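Fasciclin I (Drosophila melanogaster, PDB 1O70) mediates neural cell adhesion as a GPI-anchored membrane glycoprotein built from FAS1 domains, of which the third and fourth are present here. Local coordinates at residues Val140-Asn144 with Gly145-Ile149; Thr160-Gly163 with Lys164-Asp168; Leu218-Ala221 with Asp222-Tyr225; Glu271-Gly275 with Arg276-Ile280. All coordinates share one frame; numbering follows the deposited sequence.

Contact 1: Val140-Asn144 with Gly145-Ile149; sequences VAQTN and GYVHI
The ring of Tyr146 meets Ala141 at a slant, its CD2 lying 4.3 Å from Ala141 CA, with the carbonyl oxygen of Val140 approaching the ring obliquely too. The other flat group, the amide of Gln142, lies against a methyl: Val147 CG2 is 3.6 Å from Gln142 CD and 3.4 Å from Gln142 CG. A bend at chi2 (-73°) folds the glutamine back on itself, so that NE2 donates to its neighbour's carbonyl, Ala141 O, at 2.6 Å. A long, flexible amide suits this place because its methylenes pack on valine while its N-H bonds to a carbonyl at the strand end. Deeper in the hairpin Val140 and Val147 form an antiparallel hydrogen-bonded pair. Val140 N donates to Val147 O at 3.0 Å, while the return bond from Val147 N is weak. The two beta-branched residues bring CB to CB at 4.0 Å on one face, where Ile149 CD1 adds a further apolar contact to Val140. Another weak bond, Gln142 N to Gly145 O, spans the loop 142-144. Gly145 has backbone angles (170°/-134°) that all but demand glycine. In the mixed sheet of the third FAS1 domain the hairpin joins strand 131-141 to strand 145-150, and the latter has strand 48-53 as its other neighbour: Tyr146 and His148 share backbone bonds with Ile50, and the Val147 side chain touches Ile50.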
loop_
_atom_site.group_PDB
_atom_site.type_symbol
_atom_site.label_atom_id
_atom_site.label_comp_id
_atom_site.label_asym_id
_atom_site.label_seq_id
_atom_site.Cartn_x
_atom_site.Cartn_y
_atom_site.Cartn_z
ATOM N N VAL A 140 -3.033 -7.941 23.437
ATOM C CA VAL A 140 -2.281 -8.880 24.255
ATOM C C VAL A 140 -1.239 -7.999 24.958
ATOM O O VAL A 140 -0.323 -7.465 24.316
ATOM C CB VAL A 140 -1.592 -9.973 23.376
ATOM C CG1 VAL A 140 -0.668 -10.840 24.226
ATOM C CG2 VAL A 140 -2.652 -10.849 22.706
ATOM N N ALA A 141 -1.385 -7.831 26.270
ATOM C CA ALA A 141 -0.482 -6.968 27.034
ATOM C C ALA A 141 0.994 -7.306 26.946
ATOM O O ALA A 141 1.384 -8.468 26.800
ATOM C CB ALA A 141 -0.907 -6.925 28.491
ATOM N N GLN A 142 1.809 -6.258 27.021
ATOM C CA GLN A 142 3.266 -6.378 26.989
ATOM C C GLN A 142 3.847 -5.308 27.905
ATOM O O GLN A 142 3.155 -4.382 28.319
ATOM C CB GLN A 142 3.815 -6.203 25.564
ATOM C CG GLN A 142 3.375 -7.287 24.586
ATOM C CD GLN A 142 4.072 -8.625 24.829
ATOM O OE1 GLN A 142 5.228 -8.812 24.445
ATOM N NE2 GLN A 142 3.370 -9.555 25.475
ATOM N N THR A 143 5.128 -5.449 28.213
ATOM C CA THR A 143 5.825 -4.532 29.089
ATOM C C THR A 143 5.779 -3.093 28.592
ATOM O O THR A 143 5.382 -2.197 29.327
ATOM C CB THR A 143 7.285 -4.970 29.241
ATOM O OG1 THR A 143 7.322 -6.260 29.858
ATOM C CG2 THR A 143 8.063 -3.982 30.074
ATOM N N ASN A 144 6.183 -2.882 27.346
ATOM C CA ASN A 144 6.201 -1.551 26.761
ATOM C C ASN A 144 5.134 -1.336 25.697
ATOM O O ASN A 144 5.224 -0.396 24.912
ATOM C CB ASN A 144 7.582 -1.269 26.164
ATOM C CG ASN A 144 8.661 -1.203 27.220
ATOM O OD1 ASN A 144 8.578 -0.406 28.158
ATOM N ND2 ASN A 144 9.680 -2.042 27.081
ATOM N N GLY A 145 4.126 -2.200 25.654
ATOM C CA GLY A 145 3.091 -2.021 24.655
ATOM C C GLY A 145 2.104 -3.158 24.510
ATOM O O GLY A 145 1.591 -3.680 25.501
ATOM N N TYR A 146 1.829 -3.542 23.269
ATOM C CA TYR A 146 0.885 -4.608 23.017
ATOM C C TYR A 146 1.312 -5.519 21.878
ATOM O O TYR A 146 2.330 -5.301 21.220
ATOM C CB TYR A 146 -0.503 -4.035 22.699
ATOM C CG TYR A 146 -1.086 -3.153 23.791
ATOM C CD1 TYR A 146 -0.731 -1.808 23.890
ATOM C CD2 TYR A 146 -1.982 -3.668 24.733
ATOM C CE1 TYR A 146 -1.250 -0.995 24.894
ATOM C CE2 TYR A 146 -2.512 -2.864 25.748
ATOM C CZ TYR A 146 -2.142 -1.529 25.824
ATOM O OH TYR A 146 -2.641 -0.722 26.823
ATOM N N VAL A 147 0.517 -6.559 21.670
ATOM C CA VAL A 147 0.740 -7.516 20.609
ATOM C C VAL A 147 -0.626 -7.893 20.071
ATOM O O VAL A 147 -1.573 -8.072 20.836
ATOM C CB VAL A 147 1.435 -8.772 21.132
ATOM C CG1 VAL A 147 1.300 -9.895 20.110
ATOM C CG2 VAL A 147 2.897 -8.483 21.401
ATOM N N HIS A 148 -0.722 -8.007 18.756
ATOM C CA HIS A 148 -1.970 -8.379 18.101
ATOM C C HIS A 148 -1.629 -9.442 17.065
ATOM O O HIS A 148 -0.582 -9.367 16.412
ATOM C CB HIS A 148 -2.564 -7.184 17.367
ATOM C CG HIS A 148 -2.726 -5.958 18.213
ATOM N ND1 HIS A 148 -3.722 -5.834 19.160
ATOM C CD2 HIS A 148 -2.051 -4.784 18.225
ATOM C CE1 HIS A 148 -3.658 -4.635 19.713
ATOM N NE2 HIS A 148 -2.652 -3.978 19.161
ATOM N N ILE A 149 -2.511 -10.417 16.887
ATOM C CA ILE A 149 -2.270 -11.461 15.900
ATOM C C ILE A 149 -3.052 -11.185 14.611
ATOM O O ILE A 149 -4.258 -10.938 14.647
ATOM C CB ILE A 149 -2.645 -12.870 16.458
ATOM C CG1 ILE A 149 -1.677 -13.265 17.575
ATOM C CG2 ILE A 149 -2.487 -13.934 15.375
ATOM C CD1 ILE A 149 -1.800 -12.470 18.826
#

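Contact 2: Thr160-Gly163 with Lys164-Asp168; sequences TVLG and KLESD. With NAG (2-acetamido-2-deoxy-beta-D-glucopyranose), chain B.
The short helix 161-167, with its capped start, carries this contact, and Thr160 and Lys164 form its first turn: Lys164 N donates to Thr160 O at 2.9 Å. Thr160 is the N-cap. Its OG1 accepts from Gly163 N at 3.0 Å, with the N-H pointing almost straight at it (161°), which is why a small hydroxyl residue suits a helix start. Leu165 N follows with a bond to Val161 O, and Val161 CG1 packs 4.3 Å from Leu165 CD1; these apolar chains line the inner side, where both reach Tyr196 of strand 193-199. On the outer side the exposed Glu166 chain slants across Leu162, and chi1 of 39°, which sets CG between backbone N and carbonyl carbon, brings CG beside the carbonyl oxygens of Leu162 and Gly163. Such a helix, repeating i to i+4 bonds, ends here with a side chain joining in: Ser167, with chi1 at 60°, turns OG back to donate to Gly163 O at 2.8 Å, an acceptor that Ser167 N also reaches weakly. The last turn faces the preceding FAS1 domain. A sugar of the N-linked glycan on Asn132 of that domain donates from its O6 to Ser167 O at 2.9 Å and is also bonded to Thr125 OG1. Lys164, bent at chi2 and chi4, takes its NZ to Gly130 O, while Asp168 OD2 forms a salt bridge with Arg290.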
loop_
_atom_site.group_PDB
_atom_site.type_symbol
_atom_site.label_atom_id
_atom_site.label_comp_id
_atom_site.label_asym_id
_atom_site.label_seq_id
_atom_site.Cartn_x
_atom_site.Cartn_y
_atom_site.Cartn_z
ATOM N N THR A 160 -2.798 -9.664 -6.841
ATOM C CA THR A 160 -2.266 -8.993 -8.016
ATOM C C THR A 160 -2.770 -7.554 -7.919
ATOM O O THR A 160 -3.596 -7.230 -7.056
ATOM C CB THR A 160 -2.836 -9.585 -9.316
ATOM O OG1 THR A 160 -4.255 -9.380 -9.345
ATOM C CG2 THR A 160 -2.552 -11.067 -9.403
ATOM N N VAL A 161 -2.275 -6.696 -8.799
ATOM C CA VAL A 161 -2.718 -5.313 -8.837
ATOM C C VAL A 161 -4.254 -5.295 -8.839
ATOM O O VAL A 161 -4.881 -4.594 -8.043
ATOM C CB VAL A 161 -2.188 -4.624 -10.111
ATOM C CG1 VAL A 161 -2.836 -3.263 -10.285
ATOM C CG2 VAL A 161 -0.683 -4.496 -10.037
ATOM N N LEU A 162 -4.850 -6.082 -9.731
ATOM C CA LEU A 162 -6.314 -6.175 -9.823
ATOM C C LEU A 162 -6.933 -6.664 -8.515
ATOM O O LEU A 162 -7.937 -6.121 -8.055
ATOM C CB LEU A 162 -6.730 -7.138 -10.946
ATOM C CG LEU A 162 -8.237 -7.414 -11.030
ATOM C CD1 LEU A 162 -8.962 -6.127 -11.437
ATOM C CD2 LEU A 162 -8.540 -8.525 -12.046
ATOM N N GLY A 163 -6.327 -7.695 -7.929
ATOM C CA GLY A 163 -6.846 -8.248 -6.694
ATOM C C GLY A 163 -6.904 -7.194 -5.615
ATOM O O GLY A 163 -7.841 -7.153 -4.813
ATOM N N LYS A 164 -5.890 -6.334 -5.615
ATOM C CA LYS A 164 -5.769 -5.253 -4.654
ATOM C C LYS A 164 -6.836 -4.206 -4.919
ATOM O O LYS A 164 -7.539 -3.778 -4.003
ATOM C CB LYS A 164 -4.391 -4.607 -4.778
ATOM C CG LYS A 164 -3.682 -4.359 -3.461
ATOM C CD LYS A 164 -4.488 -3.500 -2.519
ATOM C CE LYS A 164 -3.857 -3.457 -1.139
ATOM N NZ LYS A 164 -3.873 -4.783 -0.486
ATOM N N LEU A 165 -6.952 -3.794 -6.178
ATOM C CA LEU A 165 -7.938 -2.787 -6.569
ATOM C C LEU A 165 -9.365 -3.115 -6.174
ATOM O O LEU A 165 -10.142 -2.213 -5.872
ATOM C CB LEU A 165 -7.909 -2.549 -8.076
ATOM C CG LEU A 165 -6.791 -1.708 -8.692
ATOM C CD1 LEU A 165 -6.891 -1.855 -10.200
ATOM C CD2 LEU A 165 -6.919 -0.244 -8.267
ATOM N N GLU A 166 -9.733 -4.386 -6.182
ATOM C CA GLU A 166 -11.102 -4.720 -5.811
ATOM C C GLU A 166 -11.276 -4.904 -4.316
ATOM O O GLU A 166 -12.383 -4.774 -3.810
ATOM C CB GLU A 166 -11.573 -5.959 -6.569
ATOM C CG GLU A 166 -10.519 -7.012 -6.711
ATOM C CD GLU A 166 -10.986 -8.174 -7.571
ATOM O OE1 GLU A 166 -11.617 -7.922 -8.625
ATOM O OE2 GLU A 166 -10.704 -9.336 -7.200
ATOM N N SER A 167 -10.181 -5.168 -3.608
ATOM C CA SER A 167 -10.255 -5.361 -2.167
ATOM C C SER A 167 -9.911 -4.147 -1.285
ATOM O O SER A 167 -10.121 -4.193 -0.072
ATOM C CB SER A 167 -9.398 -6.569 -1.756
ATOM O OG SER A 167 -8.044 -6.399 -2.092
ATOM N N ASP A 168 -9.401 -3.069 -1.878
ATOM C CA ASP A 168 -9.019 -1.864 -1.129
ATOM C C ASP A 168 -10.071 -0.756 -1.276
ATOM O O ASP A 168 -10.191 -0.133 -2.338
ATOM C CB ASP A 168 -7.668 -1.344 -1.634
ATOM C CG ASP A 168 -7.011 -0.359 -0.670
ATOM O OD1 ASP A 168 -7.716 0.490 -0.076
ATOM O OD2 ASP A 168 -5.771 -0.418 -0.520
HETATM C C1 NAG B . -8.980 -4.540 4.322
HETATM C C2 NAG B . -9.422 -3.106 4.598
HETATM C C3 NAG B . -10.863 -3.126 5.117
HETATM C C4 NAG B . -11.789 -3.869 4.136
HETATM C C5 NAG B . -11.194 -5.256 3.822
HETATM C C6 NAG B . -11.959 -6.045 2.783
HETATM C C7 NAG B . -7.823 -1.443 5.291
HETATM C C8 NAG B . -6.979 -0.846 6.410
HETATM N N2 NAG B . -8.559 -2.507 5.593
HETATM O O3 NAG B . -11.319 -1.805 5.353
HETATM O O4 NAG B . -13.085 -4.042 4.745
HETATM O O5 NAG B . -9.840 -5.131 3.345
HETATM O O6 NAG B . -12.163 -5.269 1.611
HETATM O O7 NAG B . -7.801 -0.947 4.170
#

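Contact 3: Leu218-Ala221 with Asp222-Tyr225; sequences LFMA and DFSY
Met220 and Phe223 make the closely packed side of this turn, lying side by side and pointing the same way. Met220 CB sits at the edge of the phenylalanine ring, in its plane, 3.9 Å from CD1. Further along, the sulfur keeps to the rim as well: Met220 SD is 4.1 Å from Phe223 CE1, and the line from the ring centroid to SD runs 77° off the ring normal, a Met-aromatic contact made at the edge. Its near-extended chi2 (169°) carries the sulfur alongside the ring, and the unbranched, flexible thioether is well suited to following a flat hydrocarbon. Backbone bonds hold the pair in step. Phe223 N donates to Met220 O at 3.0 Å and Ser224 N to Ala221 O at 3.1 Å, each donor standing well above the plane of its carbonyl, as happens when i to i+3 bonds wind the chain into a tight 3-10-like turn. The opposite character belongs to Ala221 and Asp222, which are exposed: a small residue and a charged one, both at ease in solvent, with contacts here confined largely to the adjoining backbone. Phe223 stands at the N-cap position of helix 224-232. Within the fourth FAS1 domain the turn thus links that helix to helix 212-218, from whose end Leu218 and the following Phe219 reach across to Met177 of helix 172-177.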
loop_
_atom_site.group_PDB
_atom_site.type_symbol
_atom_site.label_atom_id
_atom_site.label_comp_id
_atom_site.label_asym_id
_atom_site.label_seq_id
_atom_site.Cartn_x
_atom_site.Cartn_y
_atom_site.Cartn_z
ATOM N N LEU A 218 -16.578 10.335 -16.654
ATOM C CA LEU A 218 -15.584 9.298 -16.403
ATOM C C LEU A 218 -16.237 8.061 -15.807
ATOM O O LEU A 218 -15.726 6.952 -15.958
ATOM C CB LEU A 218 -14.491 9.822 -15.466
ATOM C CG LEU A 218 -13.578 10.898 -16.069
ATOM C CD1 LEU A 218 -12.620 11.412 -15.007
ATOM C CD2 LEU A 218 -12.802 10.321 -17.258
ATOM N N PHE A 219 -17.366 8.250 -15.130
ATOM C CA PHE A 219 -18.074 7.123 -14.546
ATOM C C PHE A 219 -19.349 6.795 -15.333
ATOM O O PHE A 219 -20.395 6.491 -14.756
ATOM C CB PHE A 219 -18.410 7.385 -13.068
ATOM C CG PHE A 219 -17.200 7.445 -12.171
ATOM C CD1 PHE A 219 -16.487 8.630 -12.025
ATOM C CD2 PHE A 219 -16.739 6.302 -11.514
ATOM C CE1 PHE A 219 -15.338 8.683 -11.249
ATOM C CE2 PHE A 219 -15.585 6.350 -10.733
ATOM C CZ PHE A 219 -14.882 7.544 -10.603
ATOM N N MET A 220 -19.254 6.869 -16.660
ATOM C CA MET A 220 -20.376 6.553 -17.550
ATOM C C MET A 220 -19.888 5.674 -18.687
ATOM O O MET A 220 -18.851 5.946 -19.293
ATOM C CB MET A 220 -20.999 7.826 -18.129
ATOM C CG MET A 220 -22.104 8.409 -17.280
ATOM S SD MET A 220 -22.569 10.044 -17.842
ATOM C CE MET A 220 -23.929 9.628 -18.934
ATOM N N ALA A 221 -20.643 4.619 -18.972
ATOM C CA ALA A 221 -20.281 3.691 -20.038
ATOM C C ALA A 221 -20.152 4.405 -21.375
ATOM O O ALA A 221 -19.312 4.046 -22.194
ATOM C CB ALA A 221 -21.316 2.578 -20.136
ATOM N N ASP A 222 -20.978 5.421 -21.593
ATOM C CA ASP A 222 -20.922 6.166 -22.839
ATOM C C ASP A 222 -19.527 6.674 -23.166
ATOM O O ASP A 222 -19.177 6.811 -24.339
ATOM C CB ASP A 222 -21.872 7.362 -22.805
ATOM C CG ASP A 222 -23.154 7.106 -23.556
ATOM O OD1 ASP A 222 -23.084 6.591 -24.698
ATOM O OD2 ASP A 222 -24.231 7.436 -23.009
ATOM N N PHE A 223 -18.724 6.963 -22.146
ATOM C CA PHE A 223 -17.387 7.490 -22.411
ATOM C C PHE A 223 -16.249 6.573 -22.000
ATOM O O PHE A 223 -15.154 7.040 -21.681
ATOM C CB PHE A 223 -17.218 8.853 -21.742
ATOM C CG PHE A 223 -18.363 9.790 -21.989
ATOM C CD1 PHE A 223 -19.520 9.703 -21.223
ATOM C CD2 PHE A 223 -18.294 10.749 -22.997
ATOM C CE1 PHE A 223 -20.597 10.556 -21.454
ATOM C CE2 PHE A 223 -19.363 11.609 -23.241
ATOM C CZ PHE A 223 -20.517 11.513 -22.466
ATOM N N SER A 224 -16.506 5.270 -22.036
ATOM C CA SER A 224 -15.504 4.279 -21.682
ATOM C C SER A 224 -14.163 4.584 -22.346
ATOM O O SER A 224 -13.110 4.400 -21.739
ATOM C CB SER A 224 -15.975 2.881 -22.092
ATOM O OG SER A 224 -16.063 2.767 -23.499
ATOM N N TYR A 225 -14.203 5.052 -23.591
ATOM C CA TYR A 225 -12.978 5.378 -24.319
ATOM C C TYR A 225 -12.142 6.404 -23.558
ATOM O O TYR A 225 -10.935 6.231 -23.393
ATOM C CB TYR A 225 -13.314 5.924 -25.713
ATOM C CG TYR A 225 -12.156 6.638 -26.382
ATOM C CD1 TYR A 225 -10.943 5.976 -26.630
ATOM C CD2 TYR A 225 -12.256 7.987 -26.737
ATOM C CE1 TYR A 225 -9.861 6.643 -27.213
ATOM C CE2 TYR A 225 -11.181 8.661 -27.319
ATOM C CZ TYR A 225 -9.990 7.985 -27.552
ATOM O OH TYR A 225 -8.928 8.653 -28.123
#

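Contact 4: Glu271-Gly275 with Arg276-Ile280; sequences EEEAG and RYVII
The side chains of Glu273 and Arg276 cross at a slant, and a salt bridge joins Arg276 NH2 to Glu273 OE1 at 2.7 Å. The arginine leaves its backbone with CG between N and the carbonyl carbon (chi1 87°), then runs extended to NE, passing over Glu273 O, which lies 3.1 Å from Arg276 CG. The glutamate starts at a chi1 of -113°, away from the usual staggered values, before running extended to its carboxylate. OE1 faces the guanidinium, the two planes standing 64° apart, while OE2 turns to Lys285, a second cation that should help to favour the charged form. Val278 CG2 comes 3.4 Å from Glu273 OE1 and lies at the edge of the guanidinium, in its plane. Strands 265-273 and 276-281, neighbours in the sheet of the fourth FAS1 domain, form a beta hairpin with a two-residue loop, closed by a type I' turn from Glu273 to Arg276. Ala274 and Gly275 both take positive phi there, and the angles of Gly275 call for glycine. Glu273 N to Arg276 O, at 2.8 Å, helps close the turn; Glu271 and Val278 are the next hydrogen-bonded pair. Glu271, extended past CG, brings its carboxylate carbon CD within 3.4 Å of Ile280 CD1, while its OE2 pairs with Arg269. On the other face Glu272 lies alongside Tyr277, its CG 4.1 Å from CE2; both side chains touch Val248 of helix 244-253.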
loop_
_atom_site.group_PDB
_atom_site.type_symbol
_atom_site.label_atom_id
_atom_site.label_comp_id
_atom_site.label_asym_id
_atom_site.label_seq_id
_atom_site.Cartn_x
_atom_site.Cartn_y
_atom_site.Cartn_z
ATOM N N GLU A 271 10.257 13.381 -6.258
ATOM C CA GLU A 271 11.164 13.958 -5.265
ATOM C C GLU A 271 10.785 13.593 -3.830
ATOM O O GLU A 271 9.660 13.175 -3.568
ATOM C CB GLU A 271 11.179 15.485 -5.387
ATOM C CG GLU A 271 11.392 15.998 -6.800
ATOM C CD GLU A 271 11.249 17.508 -6.905
ATOM O OE1 GLU A 271 10.500 18.104 -6.089
ATOM O OE2 GLU A 271 11.865 18.100 -7.822
ATOM N N GLU A 272 11.737 13.739 -2.911
ATOM C CA GLU A 272 11.486 13.472 -1.502
ATOM C C GLU A 272 11.123 14.810 -0.877
ATOM O O GLU A 272 11.729 15.837 -1.196
ATOM C CB GLU A 272 12.680 12.751 -0.872
ATOM C CG GLU A 272 13.006 11.413 -1.515
ATOM C CD GLU A 272 14.194 10.729 -0.866
ATOM O OE1 GLU A 272 14.762 11.303 0.087
ATOM O OE2 GLU A 272 14.556 9.619 -1.311
ATOM N N GLU A 273 10.131 14.801 0.003
ATOM C CA GLU A 273 9.694 16.019 0.658
ATOM C C GLU A 273 9.133 15.715 2.032
ATOM O O GLU A 273 8.024 15.203 2.159
ATOM C CB GLU A 273 8.631 16.713 -0.189
ATOM C CG GLU A 273 9.078 18.029 -0.773
ATOM C CD GLU A 273 8.123 18.558 -1.821
ATOM O OE1 GLU A 273 6.909 18.650 -1.523
ATOM O OE2 GLU A 273 8.594 18.883 -2.937
ATOM N N ALA A 274 9.903 16.025 3.065
ATOM C CA ALA A 274 9.454 15.790 4.431
ATOM C C ALA A 274 8.942 14.364 4.635
ATOM O O ALA A 274 7.844 14.166 5.155
ATOM C CB ALA A 274 8.357 16.791 4.793
ATOM N N GLY A 275 9.730 13.377 4.214
ATOM C CA GLY A 275 9.338 11.989 4.398
ATOM C C GLY A 275 8.429 11.384 3.343
ATOM O O GLY A 275 8.444 10.167 3.123
ATOM N N ARG A 276 7.631 12.223 2.693
ATOM C CA ARG A 276 6.716 11.748 1.662
ATOM C C ARG A 276 7.381 11.873 0.290
ATOM O O ARG A 276 8.405 12.544 0.140
ATOM C CB ARG A 276 5.433 12.585 1.668
ATOM C CG ARG A 276 5.550 13.828 0.819
ATOM C CD ARG A 276 4.494 14.866 1.123
ATOM N NE ARG A 276 4.807 16.106 0.411
ATOM C CZ ARG A 276 4.354 17.307 0.758
ATOM N NH1 ARG A 276 3.560 17.436 1.819
ATOM N NH2 ARG A 276 4.700 18.376 0.047
ATOM N N TYR A 277 6.800 11.209 -0.704
ATOM C CA TYR A 277 7.301 11.279 -2.076
ATOM C C TYR A 277 6.342 12.170 -2.850
ATOM O O TYR A 277 5.144 12.156 -2.577
ATOM C CB TYR A 277 7.342 9.891 -2.728
ATOM C CG TYR A 277 8.377 8.962 -2.151
ATOM C CD1 TYR A 277 8.075 8.126 -1.077
ATOM C CD2 TYR A 277 9.664 8.922 -2.673
ATOM C CE1 TYR A 277 9.038 7.271 -0.539
ATOM C CE2 TYR A 277 10.630 8.077 -2.143
ATOM C CZ TYR A 277 10.317 7.256 -1.079
ATOM O OH TYR A 277 11.284 6.431 -0.543
ATOM N N VAL A 278 6.854 12.943 -3.804
ATOM C CA VAL A 278 6.000 13.829 -4.595
ATOM C C VAL A 278 6.192 13.584 -6.090
ATOM O O VAL A 278 7.304 13.324 -6.562
ATOM C CB VAL A 278 6.298 15.329 -4.331
ATOM C CG1 VAL A 278 5.134 16.177 -4.804
ATOM C CG2 VAL A 278 6.557 15.561 -2.865
ATOM N N ILE A 279 5.096 13.679 -6.831
ATOM C CA ILE A 279 5.117 13.480 -8.269
ATOM C C ILE A 279 4.864 14.784 -9.005
ATOM O O ILE A 279 3.874 15.484 -8.760
ATOM C CB ILE A 279 4.053 12.447 -8.712
ATOM C CG1 ILE A 279 4.502 11.041 -8.303
ATOM C CG2 ILE A 279 3.827 12.544 -10.212
ATOM C CD1 ILE A 279 3.512 9.959 -8.622
ATOM N N ILE A 280 5.768 15.098 -9.920
ATOM C CA ILE A 280 5.655 16.297 -10.718
ATOM C C ILE A 280 5.341 15.829 -12.124
ATOM O O ILE A 280 6.169 15.214 -12.789
ATOM C CB ILE A 280 6.971 17.088 -10.665
ATOM C CG1 ILE A 280 7.214 17.546 -9.218
ATOM C CG2 ILE A 280 6.915 18.282 -11.614
ATOM C CD1 ILE A 280 8.593 18.095 -8.951
#

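Contacts 1 and 4 are both hairpin ends, but each in a different FAS1 domain and at different places in its seven-stranded sheet. Contact 1, partly buried, joins strand 131-141 to strand 145-150, which lies against strand 48-53; contact 4, at the surface, joins strands 265-273 and 276-281, nearer an edge of its sheet. Contact 1 rests on paired valines, contact 4 on a glutamate-arginine salt bridge, and each turns through a glycine. Contacts 2 and 3 are helical: contact 2 is partly buried, its centre about 11 Å from the centre of the chain, and its last turn meets the glycan, whereas contact 3 is a surface turn joined by sulfur and ring. Contacts 2, 3 and 4 share the fourth domain; none touches another.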